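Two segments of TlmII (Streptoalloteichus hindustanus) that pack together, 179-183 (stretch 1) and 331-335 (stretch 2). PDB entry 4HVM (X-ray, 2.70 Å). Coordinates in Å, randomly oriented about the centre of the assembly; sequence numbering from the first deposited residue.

Stretch 1, residues 179-183: FHPLD
Stretch 2 (331-335) HYLPY

Two irregular segments can pack closely without exchanging a single hydrogen bond, provided that their side chains fit in shape, and the contact between residues 179-183 and 331-335 of TlmII is a compact example. Neither segment is regular through the contact: H331 has just left a helix, and P334 is the N-cap of the next. The backbones stand well apart, with 8.4 Å from P181 CA to Y332 CA and 7.9 Å from L182 CA to L333 CA, so side chains must fill the gap; 204 Å² is buried, both sides summed.

The principal bump is L182. Its CA-to-CB bond points toward the other segment from a backbone at phi/psi -114/50, and an m,t rotamer (chi1 -51°, chi2 -178°) sends CD1 into a hollow lined by Y332, L333 and P334, with CD2 at its Y332 side. L182 CD1 lies 3.6 Å from L333 CD1 and 3.7 Å from P334 CD, and both L182 methyls pass near the Y332 carbonyl, L182 CD2 at 3.9 Å from Y332 O. L333, extended at -144/128, points its CA-to-CB bond away, yet its t,p rotamer brings the end of the side chain back to meet L182.

Beside this plug, P181 (-59/-21, C-gamma exo) sets its ring against Y332, whose t rotamer (chi1 170°, chi2 73°) places Y332 CE2 3.8 Å from P181 CG, in an oblique approach. The Y332 backbone is at -59/135, and its hydroxyl is hydrogen-bonded elsewhere in the structure.

H180, at -148/124 with chi1 -160° and chi2 -67°, has its CA-to-CB bond sideways, but its ring reaches P334 (-47/137, C-gamma exo), with H180 CE1 4.1 Å from P334 CG, again obliquely. The ring also accepts a local hydrogen bond, from L182 N to H180 ND1 at 3.0 Å and 152°, which ties the imidazole to the backbone of the very residue that supplies the plug. F179, D183, H331 and Y335 make no contact across the interface.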

# COMPACT_ATOMS: atom_id res chain seq x y z
N PHE A 179 10.33 9.97 -15.11
CA PHE A 179 10.39 10.95 -14.03
C PHE A 179 11.12 10.44 -12.80
O PHE A 179 10.97 9.28 -12.40
CB PHE A 179 8.99 11.43 -13.65
CG PHE A 179 8.97 12.36 -12.47
CD1 PHE A 179 9.39 13.67 -12.61
CD2 PHE A 179 8.53 11.92 -11.23
CE1 PHE A 179 9.38 14.54 -11.53
CE2 PHE A 179 8.52 12.78 -10.14
CZ PHE A 179 8.94 14.09 -10.30
N HIS A 180 11.92 11.32 -12.20
CA HIS A 180 12.67 11.00 -10.99
C HIS A 180 12.79 12.27 -10.14
O HIS A 180 13.28 13.29 -10.62
CB HIS A 180 14.06 10.47 -11.34
CG HIS A 180 14.71 9.69 -10.24
ND1 HIS A 180 15.10 10.26 -9.05
CD2 HIS A 180 15.05 8.38 -10.16
CE1 HIS A 180 15.65 9.34 -8.28
NE2 HIS A 180 15.63 8.19 -8.93
N PRO A 181 12.34 12.20 -8.88
CA PRO A 181 12.37 13.35 -7.97
C PRO A 181 13.79 13.88 -7.76
O PRO A 181 13.95 15.04 -7.37
CB PRO A 181 11.85 12.76 -6.65
CG PRO A 181 11.03 11.59 -7.06
CD PRO A 181 11.73 11.02 -8.26
N LEU A 182 14.79 13.05 -8.04
CA LEU A 182 16.18 13.43 -7.89
C LEU A 182 16.87 13.46 -9.25
O LEU A 182 17.94 12.88 -9.44
CB LEU A 182 16.90 12.47 -6.96
CG LEU A 182 16.21 12.23 -5.61
CD1 LEU A 182 17.04 11.30 -4.75
CD2 LEU A 182 15.95 13.54 -4.89
N ASP A 183 16.24 14.14 -10.21
CA ASP A 183 16.78 14.21 -11.56
C ASP A 183 18.09 15.00 -11.60
O ASP A 183 19.01 14.65 -12.35
CB ASP A 183 15.75 14.82 -12.51
CG ASP A 183 16.01 14.45 -13.97
OD1 ASP A 183 15.72 13.29 -14.34
OD2 ASP A 183 16.49 15.32 -14.73
N HIS A 331 14.20 15.63 2.89
CA HIS A 331 15.41 15.00 2.39
C HIS A 331 15.12 13.64 1.76
O HIS A 331 15.81 12.65 2.03
CB HIS A 331 16.43 14.84 3.53
CG HIS A 331 16.75 16.13 4.22
ND1 HIS A 331 16.05 16.57 5.32
CD2 HIS A 331 17.69 17.07 3.97
CE1 HIS A 331 16.55 17.73 5.72
NE2 HIS A 331 17.55 18.05 4.92
N TYR A 332 14.10 13.60 0.92
CA TYR A 332 13.63 12.36 0.32
C TYR A 332 14.70 11.63 -0.49
O TYR A 332 15.45 12.24 -1.26
CB TYR A 332 12.39 12.60 -0.55
CG TYR A 332 11.98 11.41 -1.39
CD1 TYR A 332 11.38 10.30 -0.80
CD2 TYR A 332 12.18 11.40 -2.76
CE1 TYR A 332 11.00 9.21 -1.57
CE2 TYR A 332 11.81 10.31 -3.53
CZ TYR A 332 11.21 9.22 -2.93
OH TYR A 332 10.83 8.14 -3.68
N LEU A 333 14.78 10.33 -0.28
CA LEU A 333 15.61 9.43 -1.08
C LEU A 333 14.83 8.13 -1.20
O LEU A 333 14.37 7.58 -0.19
CB LEU A 333 16.95 9.19 -0.39
CG LEU A 333 17.97 8.33 -1.14
CD1 LEU A 333 18.55 9.09 -2.33
CD2 LEU A 333 19.08 7.86 -0.21
N PRO A 334 14.64 7.64 -2.44
CA PRO A 334 13.85 6.44 -2.72
C PRO A 334 14.21 5.28 -1.80
O PRO A 334 15.39 5.04 -1.53
CB PRO A 334 14.22 6.12 -4.17
CG PRO A 334 14.55 7.44 -4.77
CD PRO A 334 15.23 8.22 -3.67
N TYR A 335 13.18 4.58 -1.31
CA TYR A 335 13.35 3.53 -0.32
C TYR A 335 14.36 2.47 -0.75
O TYR A 335 15.12 1.97 0.07
CB TYR A 335 12.01 2.88 0.02
CG TYR A 335 12.08 1.85 1.12
CD1 TYR A 335 12.08 2.25 2.45
CD2 TYR A 335 12.14 0.49 0.84
CE1 TYR A 335 12.15 1.32 3.47
CE2 TYR A 335 12.21 -0.45 1.85
CZ TYR A 335 12.21 -0.03 3.16
OH TYR A 335 12.27 -0.96 4.18